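Flavin-containing monooxygenase (Allium sativum, PDB 6WPU) probably uses its bound FAD to oxygenate the sulfur of S-allyl-L-cysteine, a flavin-dependent S-monooxygenase reaction of garlic. Local coordinates at residues 195-200 with 275-280; 215-220 with 285-290. One frame throughout, in Å; residues are numbered along the deposited sequence.

Interaction 1: 195-200 with 275-280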
loop_
_atom_site.group_PDB
_atom_site.type_symbol
_atom_site.label_atom_id
_atom_site.label_comp_id
_atom_site.label_asym_id
_atom_site.label_seq_id
_atom_site.Cartn_x
_atom_site.Cartn_y
_atom_site.Cartn_z
ATOM N N ASP A 195 27.457 -8.660 -7.968
ATOM C CA ASP A 195 28.143 -9.593 -7.080
ATOM C C ASP A 195 29.595 -9.210 -6.813
ATOM O O ASP A 195 30.169 -9.686 -5.832
ATOM C CB ASP A 195 28.083 -11.009 -7.653
ATOM C CG ASP A 195 26.675 -11.582 -7.640
ATOM O OD1 ASP A 195 25.887 -11.238 -6.719
ATOM O OD2 ASP A 195 26.356 -12.373 -8.555
ATOM N N VAL A 196 30.209 -8.377 -7.655
ATOM C CA VAL A 196 31.564 -7.895 -7.412
ATOM C C VAL A 196 31.597 -6.441 -6.958
ATOM O O VAL A 196 32.692 -5.893 -6.748
ATOM C CB VAL A 196 32.466 -8.083 -8.647
ATOM C CG1 VAL A 196 32.537 -9.549 -9.050
ATOM C CG2 VAL A 196 31.989 -7.212 -9.803
ATOM N N TRP A 197 30.451 -5.798 -6.803
ATOM C CA TRP A 197 30.466 -4.389 -6.441
ATOM C C TRP A 197 30.662 -4.252 -4.933
ATOM O O TRP A 197 29.941 -4.888 -4.170
ATOM C CB TRP A 197 29.174 -3.723 -6.889
ATOM C CG TRP A 197 29.109 -2.262 -6.592
ATOM C CD1 TRP A 197 29.763 -1.247 -7.250
ATOM C CD2 TRP A 197 28.354 -1.650 -5.549
ATOM N NE1 TRP A 197 29.445 -0.037 -6.680
ATOM C CE2 TRP A 197 28.585 -0.259 -5.629
ATOM C CE3 TRP A 197 27.499 -2.144 -4.551
ATOM C CZ2 TRP A 197 27.989 0.646 -4.753
ATOM C CZ3 TRP A 197 26.897 -1.247 -3.687
ATOM C CH2 TRP A 197 27.147 0.135 -3.790
ATOM N N PRO A 198 31.634 -3.459 -4.474
ATOM C CA PRO A 198 32.022 -3.483 -3.052
ATOM C C PRO A 198 31.263 -2.566 -2.100
ATOM O O PRO A 198 31.532 -2.613 -0.894
ATOM C CB PRO A 198 33.500 -3.065 -3.117
ATOM C CG PRO A 198 33.586 -2.163 -4.313
ATOM C CD PRO A 198 32.622 -2.749 -5.316
ATOM N N GLY A 199 30.326 -1.753 -2.564
ATOM C CA GLY A 199 29.728 -0.728 -1.733
ATOM C C GLY A 199 28.538 -1.204 -0.914
ATOM O O GLY A 199 28.327 -2.398 -0.692
ATOM N N LYS A 200 27.762 -0.234 -0.439
ATOM C CA LYS A 200 26.609 -0.504 0.413
ATOM C C LYS A 200 25.356 -0.683 -0.439
ATOM O O LYS A 200 25.027 0.172 -1.266
ATOM C CB LYS A 200 26.384 0.632 1.410
ATOM C CG LYS A 200 27.495 0.852 2.429
ATOM C CD LYS A 200 27.099 1.952 3.403
ATOM C CE LYS A 200 28.266 2.362 4.291
ATOM N NZ LYS A 200 29.246 3.189 3.519
ATOM N N GLY A 275 33.978 -0.196 -7.529
ATOM C CA GLY A 275 32.967 0.685 -6.997
ATOM C C GLY A 275 32.248 1.519 -8.028
ATOM O O GLY A 275 31.222 2.123 -7.701
ATOM N N SER A 276 32.725 1.551 -9.272
ATOM C CA SER A 276 32.081 2.374 -10.285
ATOM C C SER A 276 30.789 1.726 -10.780
ATOM O O SER A 276 30.633 0.496 -10.780
ATOM C CB SER A 276 33.023 2.643 -11.459
ATOM O OG SER A 276 33.603 1.449 -11.940
ATOM N N VAL A 277 29.844 2.581 -11.175
ATOM C CA VAL A 277 28.582 2.180 -11.784
ATOM C C VAL A 277 28.458 2.908 -13.116
ATOM O O VAL A 277 28.614 4.132 -13.172
ATOM C CB VAL A 277 27.383 2.497 -10.874
ATOM C CG1 VAL A 277 26.071 2.142 -11.569
ATOM C CG2 VAL A 277 27.514 1.754 -9.542
ATOM N N VAL A 278 28.203 2.157 -14.188
ATOM C CA VAL A 278 28.068 2.717 -15.530
ATOM C C VAL A 278 26.599 2.647 -15.919
ATOM O O VAL A 278 25.963 1.596 -15.781
ATOM C CB VAL A 278 28.950 1.978 -16.549
ATOM C CG1 VAL A 278 29.004 2.743 -17.882
ATOM C CG2 VAL A 278 30.336 1.780 -15.989
ATOM N N PHE A 279 26.049 3.773 -16.343
ATOM C CA PHE A 279 24.666 3.806 -16.779
ATOM C C PHE A 279 24.609 3.601 -18.289
ATOM O O PHE A 279 25.614 3.726 -18.994
ATOM C CB PHE A 279 24.004 5.124 -16.370
ATOM C CG PHE A 279 23.874 5.293 -14.881
ATOM C CD1 PHE A 279 24.851 5.957 -14.159
ATOM C CD2 PHE A 279 22.777 4.766 -14.198
ATOM C CE1 PHE A 279 24.743 6.104 -12.781
ATOM C CE2 PHE A 279 22.666 4.912 -12.836
ATOM C CZ PHE A 279 23.657 5.584 -12.120
ATOM N N HIS A 280 23.422 3.246 -18.781
ATOM C CA HIS A 280 23.272 3.025 -20.216
ATOM C C HIS A 280 23.616 4.271 -21.019
ATOM O O HIS A 280 24.140 4.161 -22.132
ATOM C CB HIS A 280 21.855 2.571 -20.544
ATOM C CG HIS A 280 21.536 2.647 -22.006
ATOM N ND1 HIS A 280 21.898 1.662 -22.899
ATOM C CD2 HIS A 280 20.912 3.603 -22.733
ATOM C CE1 HIS A 280 21.501 2.001 -24.112
ATOM N NE2 HIS A 280 20.901 3.175 -24.039
#

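Interaction 2: 215-220 with 285-290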
loop_
_atom_site.group_PDB
_atom_site.type_symbol
_atom_site.label_atom_id
_atom_site.label_comp_id
_atom_site.label_asym_id
_atom_site.label_seq_id
_atom_site.Cartn_x
_atom_site.Cartn_y
_atom_site.Cartn_z
ATOM N N ASP A 215 27.627 13.774 1.781
ATOM C CA ASP A 215 28.798 13.700 0.904
ATOM C C ASP A 215 28.980 12.322 0.249
ATOM O O ASP A 215 30.066 11.997 -0.228
ATOM C CB ASP A 215 30.071 14.096 1.661
ATOM C CG ASP A 215 31.204 14.486 0.723
ATOM O OD1 ASP A 215 30.907 15.147 -0.295
ATOM O OD2 ASP A 215 32.373 14.123 0.993
ATOM N N GLN A 216 27.952 11.486 0.213
ATOM C CA GLN A 216 28.047 10.200 -0.462
ATOM C C GLN A 216 27.551 10.337 -1.894
ATOM O O GLN A 216 26.815 11.268 -2.230
ATOM C CB GLN A 216 27.206 9.137 0.259
ATOM C CG GLN A 216 27.573 8.919 1.721
ATOM C CD GLN A 216 29.040 8.584 1.878
ATOM O OE1 GLN A 216 29.465 7.479 1.564
ATOM N NE2 GLN A 216 29.827 9.549 2.344
ATOM N N VAL A 217 27.952 9.388 -2.738
ATOM C CA VAL A 217 27.386 9.231 -4.074
ATOM C C VAL A 217 26.391 8.077 -4.018
ATOM O O VAL A 217 26.770 6.935 -3.715
ATOM C CB VAL A 217 28.472 8.975 -5.127
ATOM C CG1 VAL A 217 27.824 8.719 -6.477
ATOM C CG2 VAL A 217 29.454 10.159 -5.220
ATOM N N VAL A 218 25.124 8.370 -4.318
ATOM C CA VAL A 218 24.007 7.456 -4.085
ATOM C C VAL A 218 23.297 7.191 -5.404
ATOM O O VAL A 218 22.991 8.127 -6.155
ATOM C CB VAL A 218 23.019 8.028 -3.056
ATOM C CG1 VAL A 218 21.927 6.987 -2.710
ATOM C CG2 VAL A 218 23.763 8.485 -1.797
ATOM N N VAL A 219 23.037 5.922 -5.686
ATOM C CA VAL A 219 22.195 5.529 -6.807
ATOM C C VAL A 219 20.863 5.036 -6.245
ATOM O O VAL A 219 20.835 4.197 -5.333
ATOM C CB VAL A 219 22.876 4.464 -7.678
ATOM C CG1 VAL A 219 21.934 4.011 -8.799
ATOM C CG2 VAL A 219 24.190 5.017 -8.263
ATOM N N ILE A 220 19.768 5.598 -6.751
ATOM C CA ILE A 220 18.415 5.191 -6.387
ATOM C C ILE A 220 17.820 4.512 -7.610
ATOM O O ILE A 220 17.664 5.153 -8.657
ATOM C CB ILE A 220 17.540 6.387 -5.966
ATOM C CG1 ILE A 220 18.252 7.330 -4.988
ATOM C CG2 ILE A 220 16.221 5.912 -5.404
ATOM C CD1 ILE A 220 18.225 6.904 -3.584
ATOM N N VAL A 285 30.322 6.590 -12.645
ATOM C CA VAL A 285 30.592 7.304 -11.404
ATOM C C VAL A 285 30.923 6.299 -10.302
ATOM O O VAL A 285 30.414 5.174 -10.285
ATOM C CB VAL A 285 29.391 8.216 -11.044
ATOM C CG1 VAL A 285 28.163 7.387 -10.641
ATOM C CG2 VAL A 285 29.778 9.235 -9.964
ATOM N N HIS A 286 31.812 6.699 -9.390
ATOM C CA HIS A 286 32.094 5.872 -8.225
ATOM C C HIS A 286 30.982 6.058 -7.202
ATOM O O HIS A 286 30.645 7.188 -6.830
ATOM C CB HIS A 286 33.447 6.198 -7.586
ATOM C CG HIS A 286 33.706 5.396 -6.345
ATOM N ND1 HIS A 286 33.322 5.819 -5.087
ATOM C CD2 HIS A 286 34.237 4.159 -6.178
ATOM C CE1 HIS A 286 33.636 4.894 -4.197
ATOM N NE2 HIS A 286 34.189 3.875 -4.833
ATOM N N VAL A 287 30.426 4.951 -6.733
ATOM C CA VAL A 287 29.198 4.963 -5.943
ATOM C C VAL A 287 29.473 4.326 -4.589
ATOM O O VAL A 287 30.108 3.268 -4.510
ATOM C CB VAL A 287 28.063 4.235 -6.675
ATOM C CG1 VAL A 287 26.796 4.171 -5.794
ATOM C CG2 VAL A 287 27.794 4.911 -8.003
ATOM N N ASP A 288 29.012 4.989 -3.530
ATOM C CA ASP A 288 29.063 4.490 -2.160
ATOM C C ASP A 288 27.854 3.636 -1.798
ATOM O O ASP A 288 28.004 2.628 -1.095
ATOM C CB ASP A 288 29.169 5.674 -1.186
ATOM C CG ASP A 288 30.334 6.610 -1.538
ATOM O OD1 ASP A 288 31.499 6.159 -1.429
ATOM O OD2 ASP A 288 30.087 7.770 -1.951
ATOM N N VAL A 289 26.651 4.026 -2.243
ATOM C CA VAL A 289 25.399 3.378 -1.838
ATOM C C VAL A 289 24.513 3.156 -3.061
ATOM O O VAL A 289 24.292 4.081 -3.854
ATOM C CB VAL A 289 24.620 4.203 -0.791
ATOM C CG1 VAL A 289 23.354 3.415 -0.322
ATOM C CG2 VAL A 289 25.487 4.578 0.374
ATOM N N ILE A 290 23.985 1.940 -3.199
ATOM C CA ILE A 290 22.920 1.637 -4.151
ATOM C C ILE A 290 21.678 1.298 -3.345
ATOM O O ILE A 290 21.712 0.402 -2.494
ATOM C CB ILE A 290 23.286 0.480 -5.089
ATOM C CG1 ILE A 290 24.496 0.845 -5.957
ATOM C CG2 ILE A 290 22.090 0.123 -5.959
ATOM C CD1 ILE A 290 24.987 -0.290 -6.802
#

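Interaction 1: 195-200 with 275-280
Trp197 meets Gly275 through a single polar bond: its indole NE1 donates to Gly275 O at 3.0 Å, with an N-H...O angle of 153°. The acceptor lies at the ring edge, close to the indole plane, but the donor stands well above the carbonyl plane of Gly275 and comes in at the flank of the C=O bond, so this bond does not run along a lone pair. Beside it, CD1 of the ring sits 3.7 Å from Gly275 CA, and Val277 CG2 comes obliquely to within 3.9 Å of Trp197 NE1. Pro198 adds a van der Waals contact, its CD lying 3.6 Å from Gly275 N. At a phi of 94°, a CB on Gly275 would be jammed against the carbonyl O of the residue before it; the need for a glycine here comes from the backbone and not from its two neighbours.

Gly275 leads into strand 276-279 at the turn of the hairpin with strand 262-271, part of the mixed sheet in this Flavin-binding monooxygenase-like protein; the Trp197 loop, running into strand 200-203, lies against that turn. The indole reaches it because CG stands opposite the backbone N (chi1 -179°). Trp197 folds back over its own chain as well, with Gly199 N 3.4 Å above one ring face, offset toward its rim. Farther out, the side chain of Trp197 also rests on Thr271 and Val287, and Val277 packs on both of these too. Putting a leucine in place of Trp197 would probably leave Gly275 O without its indole donor and open a gap beside Val277. At the start of the strand, Ser276 OG bonds to Asp274 and His272.

Interaction 2: 215-220 with 285-290
Val217 O is gripped by two backbone amides in succession, Asp288 N at 3.0 Å and Val289 N at 3.3 Å. The first donor lies in the carbonyl plane, the second slightly tilted from it. Asp288 returns the grip with its side chain: OD2 accepts from Val217 N at 2.8 Å in an almost straight bond (174°), using the lone pair turned away from OD1. With CG lying beside its own backbone N (chi1 -53°), the carboxylate is brought to that amide, so both the N and the O of Val217 are held by one residue. Gln216 crosses this side chain at about a right angle, its OE1 3.3 Å from Asp288 CB, while its NE2 is bonded to His214 O.

Beyond the break at Val287 and Asp288 the segments become neighbouring parallel strands, 217-221 beside 289-292, in the mixed sheet; Val219 N to Val289 O, at 2.9 Å, continues the pairing. Val218 and Val289 share one face, where Val218 also packs on Val234 of helix 225-234. Val219 and Ile290 lie on the other face.

Val287 crosses Val219 there, their CG2 atoms 3.6 Å apart, and Val219 touches Phe279 as well. Val217 CG1 reaches back over the chain before that break, 3.2 Å from His286 O and 4.0 Å from Val285 CG2.

Overall arrangement
Strand pairing in the mixed sheet binds the two contacts together, their centres about 9 Å apart: Val277 N probably bonds to Val285 O, and Lys200 O to Ile290 N. Interaction 1 sets a loop on the hairpin at one part of this sheet, and interaction 2 pairs two of its strands, mainly through backbone bonds and buried valines, plus one side-chain carboxylate that accepts from a backbone N-H. Interaction 1 is much smaller, relying on one indole donor and proline packing. Both are mostly buried, with Pro198 the exposed edge of interaction 1. The Trp197 ring links them directly, packing on Val287 O and on Ile290 CG1.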